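Local coordinates for putative immunoglobulin-blocking virulence protein (Mycoplasma mycoides subsp. capri, PDB 7ADK), which probably binds host immunoglobulins and blocks their action as a virulence factor, in complex with a partner lipoprotein, at residues A[395-401]-A[416-422]; A[522-528]-A[580-586]; A[529-535]-A[546-550]; A[645-650]-A[679-684]. All coordinates share one frame; numbering follows the deposited sequence.

Overall arrangement
Contacts 1 and 2 are buried, contacts 3 and 4 only partly so, and their chemistry differs with their place in the fold. Contact 1 is a beta hairpin within a mixed sheet, joined by repeated backbone pairing. Contact 3 reaches that same sheet through strand 547-548, about 22 Å away between centres, and centres on one arginine, with a backbone-to-threonine bond beside it. Contact 2 combines an arginine holding backbone carbonyls with aliphatic-aromatic packing; it touches contact 3 where Pro584 packs on Thr530. Contact 4 stands apart, about 34 Å from contact 2 between centres. Its loops follow parallel strands, are knitted by asparagine amides, and meet the lipoprotein chain.

Contact 1: A[395-401]-A[416-422]; sequences GIRFSKL and GLVLDLD
Arg397 and Asp420 face each other across an antiparallel beta hairpin, and the arginine can be traced atom by atom along the aspartate. Its CB lies 3.7 Å from Asp420 OD2, CG runs past the same oxygen, and CD closes to 3.6 Å from OD2. A bend at chi3 (64°) then folds the chain back, so that NE passes by and NH2 ends 2.8 Å from Asp420 OD2 in a salt bridge. That bond takes the anti lone pair of OD2 with a bent N-H angle of 143°, and the carboxylate stands steeply against the guanidinium plane. NH1 reaches a second carboxylate, that of Asp379 on the neighbouring strand 375-379.

Beneath these side chains the backbones pair in unbroken register, Arg397, Ser399 and Leu401 being hydrogen-bonded partners of Asp420, Val418 and Gly416. Ser399 N gives a bond to Val418 O at 3.0 Å, and Val418 N returns one to Ser399 O at 2.8 Å.

The face bearing Ile396, Phe398, Leu417, Leu419 and Leu421 is largely apolar, with Lys400 toward one end. Leu419 runs alongside Phe398, and its CD1 sits over the ring in a CH-pi contact, 3.9 Å from the Phe398 centroid. Next to this pair, Ile396 CG1 meets Leu421 CD2 at 3.9 Å, and helix 426-442 packs on Ile396, Phe398 and Leu421. The hairpin is therefore two-sided: hydrophobic packing seats one face against a helix, while on the other the partly exposed Arg397, shared by Asp420 and Asp379, probably ties three strands together by charge.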
# COMPACT_ATOMS: atom_id res chain seq x y z
N GLY A 395 6.53 6.96 30.06
CA GLY A 395 5.90 7.72 28.97
C GLY A 395 5.02 8.89 29.41
O GLY A 395 4.25 9.42 28.61
N ILE A 396 5.10 9.26 30.68
CA ILE A 396 4.49 10.43 31.32
C ILE A 396 5.60 11.46 31.51
O ILE A 396 6.64 11.12 32.05
CB ILE A 396 3.87 10.01 32.68
CG1 ILE A 396 2.66 9.07 32.53
CG2 ILE A 396 3.46 11.21 33.53
CD1 ILE A 396 2.41 8.18 33.72
N ARG A 397 5.40 12.71 31.09
CA ARG A 397 6.33 13.84 31.32
C ARG A 397 5.61 15.12 31.73
O ARG A 397 4.52 15.40 31.23
CB ARG A 397 7.15 14.12 30.07
CG ARG A 397 8.38 13.24 29.89
CD ARG A 397 9.20 13.72 28.70
NE ARG A 397 9.73 15.08 28.93
CZ ARG A 397 9.46 16.19 28.27
NH1 ARG A 397 9.99 17.28 28.71
NH2 ARG A 397 8.68 16.26 27.24
N PHE A 398 6.24 15.94 32.56
CA PHE A 398 5.81 17.31 32.87
C PHE A 398 6.91 18.30 32.46
O PHE A 398 8.07 18.13 32.83
CB PHE A 398 5.47 17.45 34.35
CG PHE A 398 4.27 16.68 34.84
CD1 PHE A 398 4.36 15.30 35.08
CD2 PHE A 398 3.05 17.34 35.10
CE1 PHE A 398 3.25 14.59 35.57
CE2 PHE A 398 1.95 16.64 35.61
CZ PHE A 398 2.05 15.26 35.85
N SER A 399 6.56 19.35 31.74
CA SER A 399 7.48 20.43 31.37
C SER A 399 6.87 21.79 31.65
O SER A 399 5.66 21.98 31.59
CB SER A 399 7.96 20.28 29.93
OG SER A 399 6.97 20.32 28.99
N LYS A 400 7.71 22.76 31.98
CA LYS A 400 7.35 24.15 32.27
C LYS A 400 7.73 25.00 31.07
O LYS A 400 8.86 24.92 30.60
CB LYS A 400 8.10 24.57 33.54
CG LYS A 400 7.72 25.95 34.10
CD LYS A 400 6.38 26.02 34.84
CE LYS A 400 6.32 25.15 36.10
NZ LYS A 400 7.26 25.58 37.15
N LEU A 401 6.82 25.83 30.57
CA LEU A 401 7.11 26.91 29.63
C LEU A 401 7.10 28.24 30.38
O LEU A 401 6.17 28.48 31.14
CB LEU A 401 6.06 26.92 28.51
CG LEU A 401 6.48 26.17 27.24
CD1 LEU A 401 6.57 24.67 27.43
CD2 LEU A 401 5.47 26.43 26.14
N GLY A 416 3.47 28.33 32.18
CA GLY A 416 2.50 27.25 32.15
C GLY A 416 3.12 25.87 32.30
O GLY A 416 4.14 25.57 31.69
N LEU A 417 2.50 25.04 33.12
CA LEU A 417 2.80 23.62 33.25
C LEU A 417 2.13 22.84 32.12
O LEU A 417 0.95 23.04 31.82
CB LEU A 417 2.36 23.17 34.64
CG LEU A 417 2.75 21.75 35.06
CD1 LEU A 417 4.26 21.53 35.06
CD2 LEU A 417 2.25 21.51 36.46
N VAL A 418 2.87 21.94 31.48
CA VAL A 418 2.45 21.15 30.32
C VAL A 418 2.61 19.67 30.65
O VAL A 418 3.66 19.27 31.12
CB VAL A 418 3.26 21.56 29.08
CG1 VAL A 418 2.89 20.74 27.84
CG2 VAL A 418 3.09 23.05 28.79
N LEU A 419 1.57 18.87 30.40
CA LEU A 419 1.57 17.43 30.59
C LEU A 419 1.64 16.72 29.23
O LEU A 419 0.77 16.92 28.38
CB LEU A 419 0.32 17.06 31.42
CG LEU A 419 0.06 15.57 31.64
CD1 LEU A 419 1.28 14.82 32.14
CD2 LEU A 419 -1.03 15.38 32.66
N ASP A 420 2.66 15.89 29.06
CA ASP A 420 3.00 15.08 27.89
C ASP A 420 2.69 13.60 28.22
O ASP A 420 3.27 13.02 29.14
CB ASP A 420 4.47 15.39 27.53
CG ASP A 420 5.28 14.40 26.67
OD1 ASP A 420 4.74 13.41 26.14
OD2 ASP A 420 6.50 14.64 26.49
N LEU A 421 1.74 13.00 27.50
CA LEU A 421 1.33 11.60 27.61
C LEU A 421 1.56 10.87 26.28
O LEU A 421 0.78 11.02 25.34
CB LEU A 421 -0.15 11.52 28.02
CG LEU A 421 -0.43 11.85 29.49
CD1 LEU A 421 -1.88 12.23 29.70
CD2 LEU A 421 -0.13 10.66 30.39
N ASP A 422 2.61 10.05 26.21
CA ASP A 422 2.87 9.18 25.06
C ASP A 422 2.04 7.90 25.17
O ASP A 422 2.48 6.90 25.73
CB ASP A 422 4.36 8.87 24.93
CG ASP A 422 4.67 7.91 23.78
OD1 ASP A 422 3.81 7.70 22.89
OD2 ASP A 422 5.78 7.33 23.75

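Contact 2: A[522-528]-A[580-586]; sequences LRNTTWI and RNNEPFF
Arg580 reaches the turn at Leu522 to Thr525 with its guanidinium and takes two of its carbonyls. Its chain is extended at chi2 and bent at chi3 (76°), which turns the terminal nitrogens to the turn and NE back to its own segment. NH2 gives a hydrogen bond of 3.0 Å to Leu522 O, lying in the guanidinium plane but well above the plane of the carbonyl. Thr525 N closes the type I turn onto that same oxygen from the opposite face, so Leu522 O is held by two donors. NH1 makes a weak, strongly bent bond to Thr525 O at 2.8 Å, while NE forms a salt bridge with Glu583 OE2, nearly straight at 170°, that fixes the rotation of the planar group.

The arginine follows helix 567-579, the helix of a beta-alpha-beta crossover from strand 553-555 to its parallel neighbour 608-610. The loop it grips comes after strand 516-517, at the edge of the same sheet.

Beside the polar grip, Ile528 splits its branches between two rings. Its CG2, anti to the backbone N, lies over the face of Phe585 at 3.8 Å from the ring centroid. The other branch, with chi2 near 89°, sends CD1 to Phe586 CZ at 3.7 Å. Phe585 has swung its CG anti to its own N, which brings the ring under this methyl and its CE1 to Leu522 CD1 at 3.6 Å. Leu522 CD1 also meets Phe586 CE1 at 4.0 Å, the two side chains running past each other in opposite directions, and Tyr517 packs against both residues.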
# COMPACT_ATOMS: atom_id res chain seq x y z
N LEU A 522 -16.64 20.37 18.21
CA LEU A 522 -15.88 21.61 18.36
C LEU A 522 -16.72 22.76 18.93
O LEU A 522 -16.28 23.90 18.89
CB LEU A 522 -15.26 21.96 17.00
CG LEU A 522 -14.42 20.86 16.34
CD1 LEU A 522 -14.01 21.30 14.94
CD2 LEU A 522 -13.17 20.56 17.15
N ARG A 523 -17.94 22.50 19.43
CA ARG A 523 -18.97 23.54 19.68
C ARG A 523 -18.48 24.69 20.56
O ARG A 523 -18.74 25.84 20.26
CB ARG A 523 -20.23 22.87 20.25
CG ARG A 523 -21.44 23.80 20.14
CD ARG A 523 -22.62 23.38 21.02
NE ARG A 523 -23.38 22.24 20.50
CZ ARG A 523 -24.27 22.23 19.54
NH1 ARG A 523 -24.47 23.24 18.75
NH2 ARG A 523 -25.00 21.18 19.35
N ASN A 524 -17.74 24.37 21.61
CA ASN A 524 -17.17 25.31 22.59
C ASN A 524 -15.63 25.29 22.61
O ASN A 524 -14.97 25.51 23.63
CB ASN A 524 -17.89 25.21 23.94
CG ASN A 524 -18.26 23.79 24.27
OD1 ASN A 524 -17.40 22.94 24.45
ND2 ASN A 524 -19.52 23.48 24.27
N THR A 525 -15.04 25.07 21.43
CA THR A 525 -13.64 25.38 21.12
C THR A 525 -13.56 26.72 20.41
O THR A 525 -14.21 26.90 19.39
CB THR A 525 -13.03 24.29 20.23
OG1 THR A 525 -12.94 23.10 20.95
CG2 THR A 525 -11.62 24.62 19.75
N THR A 526 -12.78 27.67 20.94
CA THR A 526 -12.72 29.04 20.42
C THR A 526 -11.91 29.18 19.13
O THR A 526 -12.26 30.00 18.29
CB THR A 526 -12.15 29.97 21.50
OG1 THR A 526 -13.05 30.09 22.56
CG2 THR A 526 -11.81 31.38 21.06
N TRP A 527 -10.83 28.39 18.96
CA TRP A 527 -9.95 28.43 17.78
C TRP A 527 -9.24 27.09 17.58
O TRP A 527 -8.56 26.61 18.48
CB TRP A 527 -8.95 29.60 17.92
CG TRP A 527 -8.06 29.90 16.76
CD1 TRP A 527 -8.40 30.64 15.68
CD2 TRP A 527 -6.66 29.54 16.55
NE1 TRP A 527 -7.32 30.77 14.83
CE2 TRP A 527 -6.22 30.12 15.33
CE3 TRP A 527 -5.70 28.82 17.29
CZ2 TRP A 527 -4.91 29.98 14.86
CZ3 TRP A 527 -4.38 28.69 16.83
CH2 TRP A 527 -3.97 29.27 15.62
N ILE A 528 -9.42 26.46 16.42
CA ILE A 528 -8.73 25.22 16.05
C ILE A 528 -7.51 25.62 15.22
O ILE A 528 -7.63 26.41 14.29
CB ILE A 528 -9.63 24.22 15.27
CG1 ILE A 528 -11.00 23.97 15.91
CG2 ILE A 528 -8.91 22.86 15.15
CD1 ILE A 528 -12.10 24.92 15.47
N ARG A 580 -19.80 29.48 11.24
CA ARG A 580 -18.36 29.68 11.53
C ARG A 580 -17.51 29.66 10.26
O ARG A 580 -16.29 29.56 10.32
CB ARG A 580 -17.89 28.67 12.59
CG ARG A 580 -18.50 28.92 13.97
CD ARG A 580 -18.15 27.84 15.00
NE ARG A 580 -16.79 27.97 15.50
CZ ARG A 580 -16.15 27.15 16.32
NH1 ARG A 580 -14.95 27.42 16.69
NH2 ARG A 580 -16.68 26.07 16.80
N ASN A 581 -18.11 29.77 9.08
CA ASN A 581 -17.43 29.58 7.80
C ASN A 581 -16.30 30.60 7.55
O ASN A 581 -15.37 30.29 6.82
CB ASN A 581 -18.48 29.63 6.69
CG ASN A 581 -17.90 29.51 5.29
OD1 ASN A 581 -17.66 28.44 4.77
ND2 ASN A 581 -17.69 30.61 4.62
N ASN A 582 -16.35 31.81 8.09
CA ASN A 582 -15.29 32.78 7.83
C ASN A 582 -13.95 32.41 8.51
O ASN A 582 -12.92 32.99 8.17
CB ASN A 582 -15.79 34.19 8.15
CG ASN A 582 -15.89 34.49 9.62
OD1 ASN A 582 -16.39 33.71 10.41
ND2 ASN A 582 -15.40 35.63 10.02
N GLU A 583 -13.93 31.45 9.42
CA GLU A 583 -12.72 30.91 10.05
C GLU A 583 -11.98 29.90 9.15
O GLU A 583 -12.64 29.08 8.52
CB GLU A 583 -13.05 30.17 11.35
CG GLU A 583 -13.88 30.94 12.38
CD GLU A 583 -14.23 30.09 13.60
OE1 GLU A 583 -13.42 29.21 13.99
OE2 GLU A 583 -15.30 30.30 14.22
N PRO A 584 -10.64 29.85 9.14
CA PRO A 584 -9.89 28.98 8.23
C PRO A 584 -10.12 27.47 8.38
O PRO A 584 -10.05 26.74 7.40
CB PRO A 584 -8.43 29.29 8.50
CG PRO A 584 -8.42 30.69 9.09
CD PRO A 584 -9.74 30.75 9.85
N PHE A 585 -10.37 26.96 9.58
CA PHE A 585 -10.54 25.51 9.80
C PHE A 585 -11.81 24.97 9.14
O PHE A 585 -11.83 23.89 8.57
CB PHE A 585 -10.55 25.18 11.30
CG PHE A 585 -10.61 23.69 11.60
CD1 PHE A 585 -11.84 23.06 11.80
CD2 PHE A 585 -9.43 22.93 11.60
CE1 PHE A 585 -11.89 21.68 12.02
CE2 PHE A 585 -9.48 21.55 11.82
CZ PHE A 585 -10.72 20.92 12.03
N PHE A 586 -12.90 25.74 9.18
CA PHE A 586 -14.19 25.36 8.60
C PHE A 586 -14.25 25.51 7.07
O PHE A 586 -15.27 25.20 6.47
CB PHE A 586 -15.32 26.08 9.34
CG PHE A 586 -15.38 25.69 10.79
CD1 PHE A 586 -15.65 24.36 11.16
CD2 PHE A 586 -15.04 26.61 11.78
CE1 PHE A 586 -15.62 23.97 12.50
CE2 PHE A 586 -14.98 26.22 13.12
CZ PHE A 586 -15.28 24.90 13.49

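Contact 3: A[529-535]-A[546-550]; sequences NTIDYNV and TTRIT
Tyr533 lays its CD1 corner over the centre of the Arg548 guanidinium, 3.7 Å above that plane, with ring and guanidinium inclined at 39°. Thr530 OG1 lies over the opposite face, 3.9 Å from Arg548 NH2, so the flat group sits between the two residues. The arginine gets there by a fold at its base: CG stands between the backbone N and the carbonyl carbon, and a second bend at chi2 (80°) turns the chain toward the loop. NE then bonds Thr530 O at 3.0 Å, from above the carbonyl plane, and NH2 adds a weak bond to the same oxygen.

Further bonds, one of them backbone to backbone, complete the join. Arg548 N donates to Asp532 O, and Asn534 N donates to Thr547 OG1 at 2.9 Å in an almost straight bond. Asn534 ND2 touches Thr546 O only weakly and has its stronger partner in Arg362 O.

Asp532 turns away to Arg352, Arg362 and Tyr505. Thus the 529-535 loop runs between helix 364-369, whose Ile367 packs on Asp532 and Asn534, helix 339-351, which takes Ile531, and strand 547-548, itself antiparallel to 502-506.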
# COMPACT_ATOMS: atom_id res chain seq x y z
N ASN A 529 -6.34 25.11 15.56
CA ASN A 529 -5.08 25.50 14.94
C ASN A 529 -5.01 25.05 13.48
O ASN A 529 -5.08 23.87 13.15
CB ASN A 529 -3.90 24.97 15.75
CG ASN A 529 -2.57 25.52 15.28
OD1 ASN A 529 -2.48 26.52 14.59
ND2 ASN A 529 -1.50 24.86 15.64
N THR A 530 -4.88 26.06 12.62
CA THR A 530 -4.93 26.01 11.15
C THR A 530 -3.65 26.55 10.50
O THR A 530 -3.38 26.33 9.32
CB THR A 530 -6.15 26.84 10.74
OG1 THR A 530 -6.42 26.67 9.37
CG2 THR A 530 -5.99 28.33 11.05
N ILE A 531 -2.84 27.23 11.31
CA ILE A 531 -1.43 27.54 11.08
C ILE A 531 -0.64 26.25 11.38
O ILE A 531 -1.26 25.22 11.60
CB ILE A 531 -1.08 28.78 11.95
CG1 ILE A 531 -1.94 29.98 11.50
CG2 ILE A 531 0.39 29.19 11.92
CD1 ILE A 531 -1.95 31.17 12.45
N ASP A 532 0.69 26.23 11.38
CA ASP A 532 1.46 24.99 11.60
C ASP A 532 1.17 23.93 10.52
O ASP A 532 1.14 22.72 10.77
CB ASP A 532 1.35 24.49 13.05
CG ASP A 532 1.78 25.45 14.16
OD1 ASP A 532 2.20 26.60 13.90
OD2 ASP A 532 1.66 25.05 15.34
N TYR A 533 0.95 24.39 9.29
CA TYR A 533 0.75 23.60 8.08
C TYR A 533 2.08 23.39 7.35
O TYR A 533 2.66 24.32 6.79
CB TYR A 533 -0.25 24.34 7.20
CG TYR A 533 -0.45 23.76 5.81
CD1 TYR A 533 -1.33 22.69 5.61
CD2 TYR A 533 0.22 24.35 4.72
CE1 TYR A 533 -1.60 22.24 4.31
CE2 TYR A 533 -0.06 23.90 3.42
CZ TYR A 533 -0.98 22.87 3.21
OH TYR A 533 -1.28 22.46 1.95
N ASN A 534 2.58 22.15 7.37
CA ASN A 534 3.96 21.81 7.02
C ASN A 534 4.02 20.70 5.95
O ASN A 534 4.82 19.77 6.06
CB ASN A 534 4.75 21.50 8.30
CG ASN A 534 5.03 22.71 9.17
OD1 ASN A 534 5.10 23.83 8.75
ND2 ASN A 534 5.25 22.51 10.42
N VAL A 535 3.21 20.80 4.89
CA VAL A 535 3.21 19.83 3.77
C VAL A 535 3.88 20.43 2.53
O VAL A 535 3.51 21.49 2.04
CB VAL A 535 1.81 19.23 3.49
CG1 VAL A 535 1.12 18.79 4.77
CG2 VAL A 535 0.87 20.16 2.77
N THR A 546 5.61 16.72 11.12
CA THR A 546 4.37 16.98 11.86
C THR A 546 3.65 18.21 11.32
O THR A 546 4.27 19.22 11.02
CB THR A 546 4.66 17.08 13.36
OG1 THR A 546 5.27 15.89 13.80
CG2 THR A 546 3.40 17.22 14.20
N THR A 547 2.34 18.13 11.17
CA THR A 547 1.51 19.18 10.56
C THR A 547 0.07 19.12 11.08
O THR A 547 -0.38 18.07 11.54
CB THR A 547 1.57 19.07 9.03
OG1 THR A 547 0.79 20.04 8.38
CG2 THR A 547 1.12 17.73 8.50
N ARG A 548 -0.68 20.21 10.98
CA ARG A 548 -2.13 20.18 11.18
C ARG A 548 -2.83 19.37 10.09
O ARG A 548 -2.43 19.42 8.93
CB ARG A 548 -2.69 21.60 11.38
CG ARG A 548 -2.67 22.55 10.18
CD ARG A 548 -3.79 22.36 9.15
NE ARG A 548 -3.91 23.55 8.31
CZ ARG A 548 -4.60 23.68 7.20
NH1 ARG A 548 -5.33 22.73 6.72
NH2 ARG A 548 -4.53 24.78 6.52
N ILE A 549 -3.89 18.65 10.45
CA ILE A 549 -4.67 17.85 9.51
C ILE A 549 -5.50 18.75 8.59
O ILE A 549 -6.08 19.74 9.03
CB ILE A 549 -5.55 16.80 10.23
CG1 ILE A 549 -4.73 15.78 11.02
CG2 ILE A 549 -6.43 16.02 9.27
CD1 ILE A 549 -5.48 15.26 12.24
N THR A 550 -5.60 18.40 7.30
CA THR A 550 -6.61 18.94 6.39
C THR A 550 -7.83 18.03 6.41
O THR A 550 -7.73 16.83 6.16
CB THR A 550 -6.08 19.04 4.95
OG1 THR A 550 -5.06 19.99 4.90
CG2 THR A 550 -7.13 19.50 3.95

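Contact 4: A[645-650]-A[679-684]; sequences NNESYF and FSNGNN
Phe650 and Phe679 bring their rings together obliquely, centroids 4.9 Å apart and planes at 40°. One face of Phe650 is met by Phe679 CE1 and CZ, CE1 lying 3.4 Å from Phe650 CD1, while Asn645 CB comes to Phe679 CD1 at 3.9 Å. These loops leave the adjacent parallel strands 640-643 and 676-679, an arrangement consistent with successive turns of a leucine-rich-repeat-like solenoid.

Asparagine amides knit the turns together. The side chains of Asn645 and Asn684 pass in opposite directions with their amide planes only 17° apart, and Asn645 ND2 donates to Asn684 OD1 at 2.8 Å. Having CG anti to its backbone N (chi1 -159°) carries the Asn645 amide across to this partner. Its other N-H goes to Tyr649 O, which lies in the amide plane, so both hydrogens of the buried ND2 are used.

The outer side of the loops meets the lipoprotein chain: Glu647 forms a salt bridge with Lys687 of that chain, and Asn645 O accepts from its Ser685. Within the 679-684 loop, Asn684 OD1 takes a second bond, from Asn681 ND2 at 3.0 Å, arriving on the face opposite Asn645 ND2.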
# COMPACT_ATOMS: atom_id res chain seq x y z
N ASN A 645 -24.14 0.66 5.27
CA ASN A 645 -24.87 -0.53 4.84
C ASN A 645 -24.28 -1.83 5.40
O ASN A 645 -23.09 -1.93 5.66
CB ASN A 645 -25.01 -0.58 3.31
CG ASN A 645 -26.16 -1.47 2.91
OD1 ASN A 645 -27.10 -1.70 3.66
ND2 ASN A 645 -26.14 -2.04 1.75
N ASN A 646 -25.15 -2.81 5.58
CA ASN A 646 -25.02 -3.96 6.47
C ASN A 646 -25.15 -5.30 5.74
O ASN A 646 -24.64 -6.33 6.18
CB ASN A 646 -26.15 -3.76 7.49
CG ASN A 646 -26.04 -4.53 8.78
OD1 ASN A 646 -25.26 -5.44 8.95
ND2 ASN A 646 -26.81 -4.18 9.77
N GLU A 647 -25.83 -5.30 4.60
CA GLU A 647 -26.20 -6.44 3.77
C GLU A 647 -25.77 -6.19 2.32
O GLU A 647 -25.49 -5.06 1.94
CB GLU A 647 -27.71 -6.68 3.83
CG GLU A 647 -28.23 -7.22 5.17
CD GLU A 647 -28.77 -6.18 6.16
OE1 GLU A 647 -29.12 -5.04 5.79
OE2 GLU A 647 -28.87 -6.53 7.36
N SER A 648 -25.73 -7.24 1.49
CA SER A 648 -25.37 -7.18 0.06
C SER A 648 -26.32 -6.33 -0.79
O SER A 648 -25.97 -5.92 -1.89
CB SER A 648 -25.33 -8.59 -0.51
OG SER A 648 -26.61 -9.19 -0.46
N TYR A 649 -27.53 -6.06 -0.29
CA TYR A 649 -28.52 -5.19 -0.89
C TYR A 649 -28.56 -3.84 -0.17
O TYR A 649 -28.52 -3.76 1.05
CB TYR A 649 -29.89 -5.89 -0.90
CG TYR A 649 -30.39 -6.40 0.44
CD1 TYR A 649 -30.09 -7.70 0.87
CD2 TYR A 649 -31.17 -5.57 1.26
CE1 TYR A 649 -30.56 -8.16 2.11
CE2 TYR A 649 -31.66 -6.03 2.50
CZ TYR A 649 -31.35 -7.33 2.93
OH TYR A 649 -31.82 -7.78 4.12
N PHE A 650 -28.66 -2.74 -0.91
CA PHE A 650 -29.00 -1.46 -0.33
C PHE A 650 -30.53 -1.36 -0.20
O PHE A 650 -31.23 -1.05 -1.16
CB PHE A 650 -28.39 -0.33 -1.16
CG PHE A 650 -28.78 1.06 -0.71
CD1 PHE A 650 -28.48 1.48 0.60
CD2 PHE A 650 -29.49 1.91 -1.57
CE1 PHE A 650 -28.89 2.75 1.04
CE2 PHE A 650 -29.90 3.18 -1.13
CZ PHE A 650 -29.60 3.59 0.17
N PHE A 679 -20.47 2.99 0.45
CA PHE A 679 -21.12 2.25 1.53
C PHE A 679 -20.10 1.62 2.47
O PHE A 679 -19.05 1.17 2.03
CB PHE A 679 -22.06 1.20 0.95
CG PHE A 679 -23.23 1.74 0.16
CD1 PHE A 679 -24.29 2.34 0.84
CD2 PHE A 679 -23.26 1.66 -1.24
CE1 PHE A 679 -25.37 2.88 0.13
CE2 PHE A 679 -24.34 2.20 -1.95
CZ PHE A 679 -25.39 2.82 -1.27
N SER A 680 -20.42 1.52 3.76
CA SER A 680 -19.49 1.01 4.79
C SER A 680 -18.98 -0.43 4.58
O SER A 680 -17.92 -0.78 5.08
CB SER A 680 -20.16 1.10 6.16
OG SER A 680 -20.57 2.41 6.43
N ASN A 681 -19.69 -1.26 3.82
CA ASN A 681 -19.35 -2.65 3.52
C ASN A 681 -18.57 -2.85 2.19
O ASN A 681 -17.62 -3.63 2.15
CB ASN A 681 -20.65 -3.47 3.55
CG ASN A 681 -21.69 -3.03 2.55
OD1 ASN A 681 -21.67 -1.92 2.05
ND2 ASN A 681 -22.59 -3.89 2.15
N GLY A 682 -18.98 -2.22 1.09
CA GLY A 682 -18.55 -2.53 -0.29
C GLY A 682 -19.09 -3.82 -0.95
O GLY A 682 -18.89 -4.01 -2.15
N ASN A 683 -19.83 -4.69 -0.24
CA ASN A 683 -20.48 -5.91 -0.73
C ASN A 683 -21.76 -5.68 -1.56
O ASN A 683 -22.48 -6.63 -1.84
CB ASN A 683 -20.78 -6.87 0.45
CG ASN A 683 -19.54 -7.44 1.10
OD1 ASN A 683 -18.68 -6.72 1.56
ND2 ASN A 683 -19.38 -8.74 1.12
N ASN A 684 -22.06 -4.45 -1.97
CA ASN A 684 -23.33 -4.03 -2.57
C ASN A 684 -23.52 -4.42 -4.05
O ASN A 684 -24.10 -3.68 -4.84
CB ASN A 684 -23.55 -2.54 -2.35
CG ASN A 684 -23.27 -2.18 -0.93
OD1 ASN A 684 -24.03 -2.45 -0.03
ND2 ASN A 684 -22.10 -1.66 -0.66